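Local atomic coordinates of HepC.19480.a.B1 (PDB entry 6MTZ), a protein that is of unknown function but probably belongs to the DHH phosphoesterase family, whose members hydrolyse phosphodiester or related phosphate bonds. Residues Val46-Ile50 / Leu72-Glu78; Gln97-His103 / Ile128-Phe132; Met177-Glu183 / Tyr196-Leu201; Leu250-Lys254 / Phe282-Asn286; Ile275-Ala279 / Val301-Ala305. All coordinates share one frame; numbering follows the deposited sequence.

In the fold
The five contacts fall into three regions of the chain. Contacts 1 and 2 belong to the parallel-sheet domain and touch each other through Leu74 and Leu100; contacts 4 and 5 share helix 276-285 beside the mixed sheet and meet through Leu283 and Ala305. Contact 3, centred about 10 Å from the chain's centre, lies among the intervening helices. Contacts 1 and 3 are buried, whereas 2, 4 and 5 are only partly so. Contact 2 is held by apolar and ring packing alone, contact 1 adds the polar pair Ser47 and Glu78 beside a water, contact 3 buries a lysine amine among oxygens, contact 4 has one weak asparagine hydrogen bond and contact 5 a two-pronged arginine grip.

Contact 1 of 5, residues Val46-Ile50 / Leu72-Glu78; sequences VSARI and LNLNLNE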
# COMPACT_ATOMS: atom_id res chain seq x y z
N VAL A 46 7.65 -6.16 6.32
CA VAL A 46 6.83 -6.76 7.39
C VAL A 46 7.34 -6.33 8.76
O VAL A 46 6.57 -5.92 9.63
CB VAL A 46 6.81 -8.29 7.26
CG1 VAL A 46 6.13 -8.91 8.48
CG2 VAL A 46 6.10 -8.72 5.98
N SER A 47 8.67 -6.38 8.95
CA SER A 47 9.24 -5.96 10.22
C SER A 47 9.00 -4.48 10.47
O SER A 47 8.71 -4.08 11.61
CB SER A 47 10.74 -6.27 10.25
OG SER A 47 10.95 -7.66 10.32
N ALA A 48 9.09 -3.66 9.42
CA ALA A 48 8.82 -2.24 9.60
C ALA A 48 7.40 -2.00 10.07
O ALA A 48 7.16 -1.20 10.99
CB ALA A 48 9.08 -1.48 8.30
N ARG A 49 6.43 -2.71 9.48
CA ARG A 49 5.05 -2.51 9.90
C ARG A 49 4.82 -3.01 11.32
O ARG A 49 4.03 -2.42 12.06
CB ARG A 49 4.09 -3.19 8.92
CG ARG A 49 4.24 -2.80 7.42
CD ARG A 49 4.11 -1.30 7.15
NE ARG A 49 4.42 -0.98 5.75
CZ ARG A 49 4.95 0.17 5.33
NH1 ARG A 49 5.24 1.13 6.19
NH2 ARG A 49 5.20 0.36 4.04
N ILE A 50 5.53 -4.06 11.73
CA ILE A 50 5.35 -4.55 13.10
C ILE A 50 5.89 -3.52 14.08
O ILE A 50 5.28 -3.26 15.12
CB ILE A 50 6.01 -5.93 13.27
CG1 ILE A 50 5.16 -7.00 12.57
CG2 ILE A 50 6.15 -6.29 14.73
CD1 ILE A 50 5.87 -8.29 12.33
N LEU A 72 0.51 -13.31 5.75
CA LEU A 72 1.95 -13.14 5.84
C LEU A 72 2.50 -14.22 6.75
O LEU A 72 1.85 -14.60 7.73
CB LEU A 72 2.31 -11.76 6.39
CG LEU A 72 1.88 -10.54 5.57
CD1 LEU A 72 1.74 -9.35 6.49
CD2 LEU A 72 2.88 -10.24 4.46
N ASN A 73 3.67 -14.75 6.42
CA ASN A 73 4.33 -15.62 7.37
C ASN A 73 5.51 -14.88 7.97
O ASN A 73 6.17 -14.08 7.29
CB ASN A 73 4.76 -16.96 6.75
CG ASN A 73 5.82 -16.82 5.71
OD1 ASN A 73 5.70 -16.00 4.80
ND2 ASN A 73 6.85 -17.65 5.81
N LEU A 74 5.73 -15.09 9.26
CA LEU A 74 6.83 -14.47 9.98
C LEU A 74 7.93 -15.51 10.17
O LEU A 74 7.65 -16.71 10.31
CB LEU A 74 6.36 -13.93 11.34
CG LEU A 74 5.11 -13.04 11.36
CD1 LEU A 74 4.70 -12.69 12.79
CD2 LEU A 74 5.34 -11.77 10.55
N ASN A 75 9.18 -15.05 10.15
CA ASN A 75 10.23 -15.96 10.58
C ASN A 75 10.24 -16.01 12.11
O ASN A 75 9.58 -15.21 12.78
CB ASN A 75 11.59 -15.53 10.04
CG ASN A 75 11.77 -14.03 10.05
OD1 ASN A 75 11.83 -13.40 11.10
ND2 ASN A 75 11.87 -13.45 8.85
N LEU A 76 10.98 -16.98 12.64
CA LEU A 76 10.98 -17.20 14.09
C LEU A 76 11.37 -15.93 14.83
O LEU A 76 10.82 -15.63 15.90
CB LEU A 76 11.94 -18.34 14.45
CG LEU A 76 11.47 -19.78 14.23
CD1 LEU A 76 12.59 -20.75 14.57
CD2 LEU A 76 10.22 -20.07 15.07
N ASN A 77 12.31 -15.18 14.28
CA ASN A 77 12.82 -14.01 14.99
C ASN A 77 11.75 -12.92 15.09
O ASN A 77 11.62 -12.28 16.14
CB ASN A 77 14.06 -13.48 14.28
CG ASN A 77 14.75 -12.39 15.06
OD1 ASN A 77 15.62 -12.67 15.88
ND2 ASN A 77 14.34 -11.15 14.83
N GLU A 78 10.99 -12.70 14.01
CA GLU A 78 9.94 -11.68 14.06
C GLU A 78 8.77 -12.12 14.93
O GLU A 78 8.16 -11.28 15.62
CB GLU A 78 9.45 -11.35 12.65
CG GLU A 78 10.15 -10.15 12.04
CD GLU A 78 10.00 -8.89 12.89
OE1 GLU A 78 8.86 -8.58 13.30
OE2 GLU A 78 11.01 -8.22 13.16
O HOH W 1 9.51 -5.26 13.95
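Val46 and Ile50, one turn apart on helix 43-59, meet the leucines of the segment that leads from strand 64-70 into helix 76-85. The apolar part is a short chain of methyl contacts. Val46 splits its two branches between two partners: CG2 meets Leu72 CD2 tip to tip at 3.9 Å, while CG1, set anti to the backbone N (chi1 172°), lies 3.6 Å from Leu74 CD2. That same leucine methyl also takes Ile50 CD1 at 3.9 Å, so one methyl of Leu74 serves both helix residues.

The polar part lies one step along, where Glu78 bends back at its second torsion (chi2 -57°) and brings its carboxylate beside Ser47. Ser47 OG is 2.9 Å from Glu78 OE2. A water adds to this edge: it stands 2.7 Å from Ser47 O and has a longer, weak link of 3.4 Å to Glu78 OE2. The other carboxylate oxygen runs alongside Ile50, so Glu78 touches both Ser47 and Ile50.

A third element is local to the second segment. Asn75 N-caps helix 76-85, its OD1 accepting from Glu78 N at 3.1 Å, which fixes the helix start from which Glu78 projects.

Around this, Leu14 of strand 10-15 packs on Ile50 and Leu72, Tyr81 and Leu82 of helix 76-85 close over Ile50, and Leu100 of strand 95-102 backs Leu74. Helix 43-59 thus packs against strand 10-15 and alongside the start of helix 76-85.

Contact 2 of 5, residues Gln97-His103 / Ile128-Phe132; sequences QIQLLDH and IVYEF. With EDO (1,2-ethanediol), chain C.
Leu101 and Ile128 join an inner strand of the parallel, Rossmann-like sheet, next to the edge strand 117-119, to helix 125-136, which lies across one of its faces. The strand runs into Asp102-His103-His104, a sequence matching the DHH signature of the phosphoesterases so named. Strand and helix axes approach to 9.0 Å at 137°, an oblique course, more antiparallel than parallel.

Leu101 is the centre of the packing. Its CB is 3.6 Å from Ile128 CG2, the two side chains lying side by side and pointing opposite ways. Leu101 CD1 turns instead to the helix backbone, 3.6 Å from Val129 CA, and also reaches Phe132 CB. Ile128 CD1 extends further along the strand to the carbonyl of Asp102, whose carboxylate is engaged elsewhere, with His104. Phe118 of strand 117-119 touches both Leu101 and Ile128, and Val129 continues onto helix 19-29.

On the outer side of the helix, Glu131 OE1 accepts from a bound ethanediol that also bonds Glu153.

Phe132 swings its ring toward the strand with CG anti to the backbone N (chi1 171°), and exposed Gln97 brings NE2 to the ring edge. Gln99 extends from its own backbone N to set CG over one face, 3.9 Å from the Phe132 centroid in a CH-pi contact. The bend at chi2 (62°) turns its amide back, and NE2 donates to Leu100 O at 3.1 Å from above that carbonyl plane.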
# COMPACT_ATOMS: atom_id res chain seq x y z
N GLN A 97 -4.28 -8.25 22.52
CA GLN A 97 -4.48 -9.55 21.90
C GLN A 97 -3.83 -9.58 20.53
O GLN A 97 -3.79 -8.57 19.82
CB GLN A 97 -5.96 -9.87 21.76
CG GLN A 97 -6.25 -11.22 21.11
CD GLN A 97 -7.74 -11.54 21.09
OE1 GLN A 97 -8.52 -10.93 21.82
NE2 GLN A 97 -8.13 -12.51 20.26
N ILE A 98 -3.32 -10.74 20.15
CA ILE A 98 -2.69 -10.90 18.84
C ILE A 98 -3.22 -12.17 18.19
O ILE A 98 -3.34 -13.22 18.83
CB ILE A 98 -1.15 -10.95 18.94
CG1 ILE A 98 -0.56 -11.37 17.60
CG2 ILE A 98 -0.69 -11.88 20.05
CD1 ILE A 98 0.93 -11.51 17.67
N GLN A 99 -3.54 -12.06 16.90
CA GLN A 99 -3.99 -13.21 16.12
C GLN A 99 -3.38 -13.12 14.73
O GLN A 99 -3.61 -12.14 14.01
CB GLN A 99 -5.51 -13.26 16.04
CG GLN A 99 -6.05 -14.47 15.30
CD GLN A 99 -5.67 -15.76 16.00
OE1 GLN A 99 -6.18 -16.05 17.08
NE2 GLN A 99 -4.76 -16.53 15.39
N LEU A 100 -2.59 -14.13 14.36
CA LEU A 100 -2.05 -14.25 13.01
C LEU A 100 -2.82 -15.34 12.28
O LEU A 100 -2.99 -16.44 12.82
CB LEU A 100 -0.55 -14.55 13.02
CG LEU A 100 0.14 -14.52 11.64
CD1 LEU A 100 1.53 -13.91 11.69
CD2 LEU A 100 0.21 -15.90 10.97
N LEU A 101 -3.28 -15.03 11.07
CA LEU A 101 -4.04 -15.94 10.22
C LEU A 101 -3.33 -16.05 8.88
O LEU A 101 -3.13 -15.03 8.22
CB LEU A 101 -5.47 -15.44 10.01
CG LEU A 101 -6.23 -15.17 11.30
CD1 LEU A 101 -7.53 -14.45 11.00
CD2 LEU A 101 -6.47 -16.48 12.09
N ASP A 102 -2.97 -17.27 8.47
CA ASP A 102 -2.23 -17.42 7.22
C ASP A 102 -2.38 -18.85 6.70
O ASP A 102 -2.82 -19.75 7.41
CB ASP A 102 -0.74 -17.07 7.39
CG ASP A 102 0.03 -17.16 6.08
OD1 ASP A 102 -0.50 -16.65 5.07
OD2 ASP A 102 1.12 -17.77 6.04
N HIS A 103 -1.98 -19.03 5.43
CA HIS A 103 -2.13 -20.30 4.74
C HIS A 103 -0.87 -20.78 4.03
O HIS A 103 -0.95 -21.71 3.21
CB HIS A 103 -3.29 -20.19 3.73
CG HIS A 103 -2.97 -19.37 2.52
ND1 HIS A 103 -2.32 -19.89 1.42
CD2 HIS A 103 -3.23 -18.08 2.23
CE1 HIS A 103 -2.18 -18.94 0.51
NE2 HIS A 103 -2.73 -17.83 0.98
N ILE A 128 -10.12 -17.34 5.99
CA ILE A 128 -9.72 -17.53 7.38
C ILE A 128 -10.07 -16.30 8.22
O ILE A 128 -10.67 -16.41 9.29
CB ILE A 128 -8.21 -17.86 7.48
CG1 ILE A 128 -7.87 -19.12 6.70
CG2 ILE A 128 -7.81 -18.01 8.94
CD1 ILE A 128 -6.38 -19.36 6.60
N VAL A 129 -9.70 -15.10 7.74
CA VAL A 129 -10.06 -13.87 8.46
C VAL A 129 -11.56 -13.79 8.67
O VAL A 129 -12.04 -13.51 9.77
CB VAL A 129 -9.55 -12.62 7.72
CG1 VAL A 129 -10.10 -11.35 8.38
CG2 VAL A 129 -8.02 -12.60 7.69
N TYR A 130 -12.33 -14.01 7.60
CA TYR A 130 -13.77 -13.84 7.69
C TYR A 130 -14.36 -14.76 8.75
O TYR A 130 -15.15 -14.34 9.61
CB TYR A 130 -14.46 -14.08 6.34
CG TYR A 130 -15.96 -13.98 6.50
CD1 TYR A 130 -16.56 -12.75 6.74
CD2 TYR A 130 -16.78 -15.12 6.48
CE1 TYR A 130 -17.95 -12.64 6.92
CE2 TYR A 130 -18.17 -15.03 6.67
CZ TYR A 130 -18.74 -13.79 6.90
OH TYR A 130 -20.10 -13.67 7.08
N GLU A 131 -13.97 -16.03 8.73
CA GLU A 131 -14.58 -16.97 9.67
C GLU A 131 -14.12 -16.70 11.09
O GLU A 131 -14.92 -16.81 12.03
CB GLU A 131 -14.28 -18.41 9.22
CG GLU A 131 -15.34 -18.85 8.18
CD GLU A 131 -14.93 -19.98 7.24
OE1 GLU A 131 -15.73 -20.25 6.31
OE2 GLU A 131 -13.85 -20.58 7.39
N PHE A 132 -12.88 -16.26 11.27
CA PHE A 132 -12.43 -15.88 12.61
C PHE A 132 -13.18 -14.66 13.13
O PHE A 132 -13.63 -14.64 14.28
CB PHE A 132 -10.91 -15.62 12.62
CG PHE A 132 -10.41 -15.03 13.91
CD1 PHE A 132 -10.16 -15.85 15.01
CD2 PHE A 132 -10.17 -13.68 14.01
CE1 PHE A 132 -9.68 -15.30 16.20
CE2 PHE A 132 -9.70 -13.12 15.21
CZ PHE A 132 -9.47 -13.93 16.29
C1 EDO C . -17.95 -17.42 2.78
O1 EDO C . -18.00 -18.49 1.83
C2 EDO C . -16.84 -17.68 3.80
O2 EDO C . -17.37 -18.21 5.02

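Contact 3 of 5, residues Met177-Glu183 / Tyr196-Leu201; sequences MITQSSE and YKLKLL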
# COMPACT_ATOMS: atom_id res chain seq x y z
N MET A 177 -7.05 -7.12 -11.27
CA MET A 177 -7.43 -5.76 -10.90
C MET A 177 -6.52 -5.23 -9.79
O MET A 177 -6.08 -4.07 -9.84
CB MET A 177 -8.89 -5.70 -10.45
CG MET A 177 -9.34 -4.29 -9.97
SD MET A 177 -8.98 -3.89 -8.24
CE MET A 177 -10.27 -4.83 -7.44
N ILE A 178 -6.23 -6.06 -8.78
CA ILE A 178 -5.42 -5.59 -7.66
C ILE A 178 -3.99 -5.35 -8.11
O ILE A 178 -3.35 -4.38 -7.69
CB ILE A 178 -5.50 -6.61 -6.50
CG1 ILE A 178 -6.89 -6.57 -5.90
CG2 ILE A 178 -4.45 -6.30 -5.43
CD1 ILE A 178 -7.20 -5.22 -5.22
N THR A 179 -3.46 -6.22 -8.97
CA THR A 179 -2.08 -6.09 -9.43
C THR A 179 -1.89 -4.81 -10.24
O THR A 179 -0.84 -4.16 -10.16
CB THR A 179 -1.69 -7.30 -10.29
OG1 THR A 179 -1.72 -8.50 -9.50
CG2 THR A 179 -0.32 -7.11 -10.87
N GLN A 180 -2.89 -4.42 -11.02
CA GLN A 180 -2.75 -3.37 -12.01
C GLN A 180 -3.32 -2.04 -11.54
O GLN A 180 -3.24 -1.06 -12.29
CB GLN A 180 -3.42 -3.79 -13.32
CG GLN A 180 -2.64 -4.90 -14.04
CD GLN A 180 -3.26 -5.30 -15.39
OE1 GLN A 180 -4.40 -4.96 -15.71
NE2 GLN A 180 -2.51 -6.04 -16.17
N SER A 181 -3.89 -1.97 -10.34
CA SER A 181 -4.40 -0.69 -9.84
C SER A 181 -3.29 0.05 -9.10
O SER A 181 -3.37 0.33 -7.90
CB SER A 181 -5.64 -0.91 -8.97
OG SER A 181 -5.43 -1.87 -7.92
N SER A 182 -2.24 0.38 -9.85
CA SER A 182 -1.03 1.01 -9.32
C SER A 182 -0.99 2.51 -9.59
O SER A 182 0.09 3.11 -9.49
CB SER A 182 0.20 0.32 -9.90
OG SER A 182 0.08 -1.10 -9.83
N GLU A 183 -2.13 3.12 -9.93
CA GLU A 183 -2.18 4.54 -10.25
C GLU A 183 -1.85 5.44 -9.06
O GLU A 183 -1.50 6.60 -9.27
CB GLU A 183 -3.56 4.91 -10.81
CG GLU A 183 -3.89 4.33 -12.20
CD GLU A 183 -4.23 2.85 -12.14
OE1 GLU A 183 -4.56 2.37 -11.03
OE2 GLU A 183 -4.16 2.18 -13.19
N TYR A 196 -8.50 3.17 -2.47
CA TYR A 196 -8.78 3.00 -3.89
C TYR A 196 -9.00 1.52 -4.24
O TYR A 196 -10.02 1.16 -4.84
CB TYR A 196 -7.62 3.60 -4.67
CG TYR A 196 -7.58 3.43 -6.16
CD1 TYR A 196 -8.67 3.72 -6.97
CD2 TYR A 196 -6.39 3.07 -6.77
CE1 TYR A 196 -8.58 3.59 -8.36
CE2 TYR A 196 -6.29 2.93 -8.12
CZ TYR A 196 -7.37 3.19 -8.92
OH TYR A 196 -7.18 3.05 -10.28
N LYS A 197 -8.03 0.66 -3.91
CA LYS A 197 -8.17 -0.76 -4.20
C LYS A 197 -9.40 -1.32 -3.51
O LYS A 197 -10.16 -2.08 -4.12
CB LYS A 197 -6.92 -1.55 -3.77
CG LYS A 197 -5.64 -1.19 -4.53
CD LYS A 197 -4.45 -1.99 -4.03
CE LYS A 197 -3.15 -1.66 -4.75
NZ LYS A 197 -3.20 -1.91 -6.20
N LEU A 198 -9.63 -0.94 -2.24
CA LEU A 198 -10.76 -1.50 -1.51
C LEU A 198 -12.08 -1.02 -2.09
O LEU A 198 -13.06 -1.77 -2.11
CB LEU A 198 -10.67 -1.16 -0.03
CG LEU A 198 -9.52 -1.85 0.71
CD1 LEU A 198 -9.75 -1.71 2.20
CD2 LEU A 198 -9.42 -3.30 0.31
N LYS A 199 -12.13 0.24 -2.54
CA LYS A 199 -13.32 0.71 -3.24
C LYS A 199 -13.58 -0.14 -4.48
O LYS A 199 -14.69 -0.61 -4.70
CB LYS A 199 -13.18 2.18 -3.62
N LEU A 200 -12.54 -0.35 -5.30
CA LEU A 200 -12.70 -1.14 -6.52
C LEU A 200 -13.17 -2.56 -6.21
O LEU A 200 -14.01 -3.11 -6.93
CB LEU A 200 -11.38 -1.19 -7.30
CG LEU A 200 -10.86 0.15 -7.86
CD1 LEU A 200 -9.44 0.01 -8.35
CD2 LEU A 200 -11.76 0.62 -9.00
N LEU A 201 -12.59 -3.18 -5.19
CA LEU A 201 -12.95 -4.56 -4.88
C LEU A 201 -14.38 -4.63 -4.37
O LEU A 201 -15.17 -5.48 -4.82
CB LEU A 201 -11.97 -5.15 -3.86
CG LEU A 201 -12.27 -6.59 -3.47
CD1 LEU A 201 -12.20 -7.45 -4.71
CD2 LEU A 201 -11.30 -7.07 -2.38
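Lys197 and Ser181 form the tight heart of this contact between helix 190-203 and the far end of helix 168-180. The lysine chain runs straight out and bends only at its last torsion (chi4 -60°), which drops NZ among three oxygens. It donates to Ile178 O at 2.9 Å, in that carbonyl's plane, to Ser181 OG at 2.8 Å, and to Ser181 O, which it meets from above the carbonyl plane. The amine is buried and its three bonds satisfy it, consistent with a charged lysine that probably gains from the carbonyls at the closing end of the helix. Ser181, the centre of an inverse gamma turn, is held in turn by OG donating to Met177 O at 3.0 Å.

Beside this knot the packing is greasy. Met177 SD lies 3.7 Å from Leu200 CB, and the methyl CE folds on to the backbone N of Leu201 at 3.6 Å.

A second firm point is Tyr196 OH, which donates to Glu183 OE1 at 2.8 Å. The oxygen sits at the ring's edge in its plane, but the carboxylate stands almost upright to the ring, 87° between planes, and is approached from above. Its other oxygen pairs with Lys225. The solvent side is looser, where Thr179, Gln180 and Ser182 point away from helix 190-203.

Helix 213-228 supplies Tyr217 and Leu221 against Met177 and Ala228 against Tyr196, while helix 19-29 of the parallel-sheet domain covers the Ile178 and Leu201 side.

Contact 4 of 5, residues Leu250-Lys254 / Phe282-Asn286; sequences LSLKK and FLTQN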
# COMPACT_ATOMS: atom_id res chain seq x y z
N LEU A 250 0.38 15.04 -3.31
CA LEU A 250 1.73 15.55 -3.06
C LEU A 250 1.69 16.98 -2.56
O LEU A 250 2.53 17.36 -1.72
CB LEU A 250 2.59 15.46 -4.33
CG LEU A 250 2.99 14.07 -4.83
CD1 LEU A 250 3.78 14.17 -6.12
CD2 LEU A 250 3.76 13.29 -3.77
N SER A 251 0.73 17.79 -3.05
CA SER A 251 0.68 19.20 -2.67
C SER A 251 0.50 19.36 -1.16
O SER A 251 0.96 20.35 -0.59
CB SER A 251 -0.45 19.92 -3.41
OG SER A 251 -0.13 20.07 -4.78
N LEU A 252 -0.13 18.38 -0.51
CA LEU A 252 -0.26 18.43 0.94
C LEU A 252 1.01 18.03 1.67
O LEU A 252 1.02 18.07 2.91
CB LEU A 252 -1.40 17.52 1.38
CG LEU A 252 -2.68 17.48 0.54
CD1 LEU A 252 -3.65 16.48 1.15
CD2 LEU A 252 -3.33 18.85 0.40
N LYS A 253 2.07 17.64 0.96
CA LYS A 253 3.31 17.15 1.57
C LYS A 253 4.48 18.10 1.39
O LYS A 253 5.63 17.72 1.63
CB LYS A 253 3.67 15.77 0.98
CG LYS A 253 2.71 14.62 1.33
CD LYS A 253 3.08 13.35 0.55
CE LYS A 253 2.08 12.24 0.77
NZ LYS A 253 2.19 11.71 2.14
N LYS A 254 4.21 19.35 0.96
CA LYS A 254 5.29 20.24 0.54
C LYS A 254 6.30 20.46 1.65
O LYS A 254 7.50 20.56 1.40
CB LYS A 254 4.71 21.59 0.07
CG LYS A 254 3.94 21.50 -1.24
CD LYS A 254 3.61 22.86 -1.82
CE LYS A 254 2.49 23.57 -1.06
NZ LYS A 254 2.08 24.82 -1.75
N PHE A 282 3.18 18.80 -11.21
CA PHE A 282 3.46 19.34 -9.88
C PHE A 282 4.12 20.71 -9.97
O PHE A 282 3.76 21.64 -9.25
CB PHE A 282 4.37 18.41 -9.06
CG PHE A 282 4.64 18.93 -7.67
CD1 PHE A 282 5.70 19.79 -7.43
CD2 PHE A 282 3.77 18.64 -6.63
CE1 PHE A 282 5.92 20.30 -6.16
CE2 PHE A 282 3.98 19.15 -5.36
CZ PHE A 282 5.05 19.99 -5.13
N LEU A 283 5.13 20.82 -10.84
CA LEU A 283 5.85 22.07 -10.96
C LEU A 283 4.96 23.18 -11.51
O LEU A 283 5.10 24.34 -11.11
CB LEU A 283 7.08 21.87 -11.84
CG LEU A 283 8.11 20.94 -11.18
CD1 LEU A 283 9.23 20.53 -12.14
CD2 LEU A 283 8.69 21.58 -9.92
N THR A 284 4.02 22.84 -12.39
CA THR A 284 3.09 23.86 -12.88
C THR A 284 2.17 24.34 -11.76
O THR A 284 2.01 25.54 -11.54
CB THR A 284 2.28 23.33 -14.06
OG1 THR A 284 3.16 22.95 -15.12
CG2 THR A 284 1.34 24.40 -14.57
N GLN A 285 1.56 23.39 -11.03
CA GLN A 285 0.65 23.74 -9.94
C GLN A 285 1.37 24.39 -8.76
O GLN A 285 0.72 25.07 -7.96
CB GLN A 285 -0.10 22.49 -9.46
CG GLN A 285 -1.07 21.85 -10.45
CD GLN A 285 -1.68 20.56 -9.91
OE1 GLN A 285 -1.24 20.03 -8.89
NE2 GLN A 285 -2.70 20.05 -10.59
N ASN A 286 2.67 24.18 -8.63
CA ASN A 286 3.43 24.67 -7.48
C ASN A 286 4.66 25.40 -7.98
O ASN A 286 5.79 24.91 -7.85
CB ASN A 286 3.80 23.52 -6.55
CG ASN A 286 2.58 22.80 -6.01
OD1 ASN A 286 1.99 23.22 -5.01
ND2 ASN A 286 2.18 21.74 -6.69
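Leu250 and Ser251, in the last turn of helix 238-251, meet the ring of Phe282 near the end of helix 276-285; a type I turn, Ser251 to Lys254, follows the first helix and adds Lys254. The Phe282 ring is swung across the gap with CG anti to the backbone N (chi1 -179°). It is met at the edge, close to its plane, by Ser251 N and by Lys254 CG, the latter 4.3 Å from CZ. Leu250 comes in at a slant, its CB 4.1 Å from Phe282 CE2.

Asn286, just past the end of helix 276-285, folds back over this ring. Its ND2 stands 3.4 Å above the plane, offset toward the rim, and the amide is steered there by a bond to its own helix: ND2 donates to Phe282 O at 3.0 Å, in the carbonyl plane and on a lone pair. The same nitrogen reaches across to Ser251 OG, but at 3.4 Å that bond is weak, and the serine hydroxyl already pairs with Thr247 O one turn back. The amide oxygen faces Lys254 at an oblique angle, OD1 lying 3.6 Å from both Lys254 CD and Lys254 NZ. One amide therefore turns its nitrogen to Phe282 and Ser251 and its oxygen to the lysine.

Further aromatic rings complete the setting, Phe289 edge-to-face with Phe282 and Phe267 meeting it at about 50°. The whole is a packing of two helix ends, the first followed by a type I turn, beside the mixed sheet of the C-terminal domain, probably of the DHHA1 type found in DHH phosphoesterases.

Contact 5 of 5, residues Ile275-Ala279 / Val301-Ala305; sequences ISVLA and VSLRA
Arg304, Ile275 and Ser276 fasten the start of helix 276-285 to strand 300-305 in the mixed sheet of the C-terminal domain, probably of DHHA1 type. The helix lies on a face of the sheet, with Tyr292 of the adjacent strand 291-295 filling in beside Ile275 and Ala279.

Ile275, at the N-cap position, points at the strand. Its first torsion tucks CG1 in between its own N and C (chi1 68°), which carries the long branch over the arginine: CG1 sits 3.9 Å above the centre of the guanidinium group, on one face. The end of that branch, CD1, goes on to meet both Arg304 CG and Ser302 O at 3.6 Å. The isoleucine thus crosses the arginine at a slant, reaching the strand backbone next to it.

Ser276 takes the edge. Its OG lies in the guanidinium plane, and two nitrogens donate to this one hydroxyl oxygen, Arg304 NE at 3.0 Å and Arg304 NH2 at 3.2 Å, so the group has little liberty to twist. Ala279, one turn further along the helix, rests its methyl on the base of the same side chain, CB to Arg304 CB at 3.7 Å.

The flat group therefore has one face covered by Ile275 and an edge taken by Ser276, and a third tie comes from the strand itself: Arg304 NH1 donates to Leu303 O at 2.8 Å, approaching that oxygen from above its carbonyl plane.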
# COMPACT_ATOMS: atom_id res chain seq x y z
N ILE A 275 8.32 9.87 -13.95
CA ILE A 275 7.86 11.07 -13.28
C ILE A 275 7.64 12.24 -14.24
O ILE A 275 7.38 13.36 -13.79
CB ILE A 275 8.85 11.47 -12.16
CG1 ILE A 275 10.17 11.94 -12.77
CG2 ILE A 275 9.09 10.29 -11.20
CD1 ILE A 275 10.98 12.75 -11.81
N SER A 276 7.73 12.01 -15.55
CA SER A 276 7.64 13.14 -16.48
C SER A 276 6.29 13.86 -16.35
O SER A 276 6.23 15.05 -16.03
CB SER A 276 7.90 12.68 -17.91
OG SER A 276 9.27 12.39 -18.10
N VAL A 277 5.19 13.13 -16.55
CA VAL A 277 3.87 13.75 -16.43
C VAL A 277 3.66 14.28 -15.02
O VAL A 277 3.20 15.41 -14.82
CB VAL A 277 2.77 12.75 -16.82
CG1 VAL A 277 1.39 13.47 -16.92
CG2 VAL A 277 3.12 12.04 -18.12
N LEU A 278 4.02 13.48 -14.02
CA LEU A 278 3.79 13.85 -12.63
C LEU A 278 4.51 15.14 -12.27
O LEU A 278 3.91 16.09 -11.75
CB LEU A 278 4.24 12.72 -11.70
CG LEU A 278 4.10 13.06 -10.22
CD1 LEU A 278 2.64 12.91 -9.81
CD2 LEU A 278 4.99 12.21 -9.37
N ALA A 279 5.82 15.19 -12.53
CA ALA A 279 6.62 16.33 -12.13
C ALA A 279 6.24 17.58 -12.92
O ALA A 279 6.18 18.68 -12.36
CB ALA A 279 8.11 16.01 -12.30
N VAL A 301 18.09 7.87 -9.53
CA VAL A 301 17.48 9.19 -9.36
C VAL A 301 16.92 9.66 -10.69
O VAL A 301 17.58 9.53 -11.73
CB VAL A 301 18.51 10.21 -8.81
CG1 VAL A 301 17.87 11.60 -8.70
CG2 VAL A 301 19.05 9.75 -7.47
N SER A 302 15.72 10.23 -10.66
CA SER A 302 15.13 10.94 -11.79
C SER A 302 14.89 12.38 -11.40
O SER A 302 14.30 12.65 -10.34
CB SER A 302 13.80 10.29 -12.22
OG SER A 302 14.00 8.95 -12.61
N LEU A 303 15.33 13.31 -12.24
CA LEU A 303 15.14 14.73 -11.98
C LEU A 303 14.40 15.37 -13.14
O LEU A 303 14.60 15.01 -14.30
CB LEU A 303 16.49 15.45 -11.75
CG LEU A 303 17.18 15.19 -10.41
CD1 LEU A 303 18.58 14.68 -10.65
CD2 LEU A 303 17.22 16.45 -9.53
N ARG A 304 13.51 16.30 -12.82
CA ARG A 304 12.78 17.07 -13.81
C ARG A 304 12.77 18.51 -13.35
O ARG A 304 12.84 18.80 -12.14
CB ARG A 304 11.33 16.58 -14.00
CG ARG A 304 11.19 15.16 -14.50
CD ARG A 304 11.59 15.03 -15.97
NE ARG A 304 11.37 13.67 -16.44
CZ ARG A 304 12.14 12.63 -16.11
NH1 ARG A 304 13.20 12.79 -15.32
NH2 ARG A 304 11.85 11.42 -16.56
N ALA A 305 12.70 19.43 -14.32
CA ALA A 305 12.55 20.85 -14.04
C ALA A 305 11.62 21.48 -15.07
O ALA A 305 11.18 20.84 -16.03
CB ALA A 305 13.90 21.56 -14.03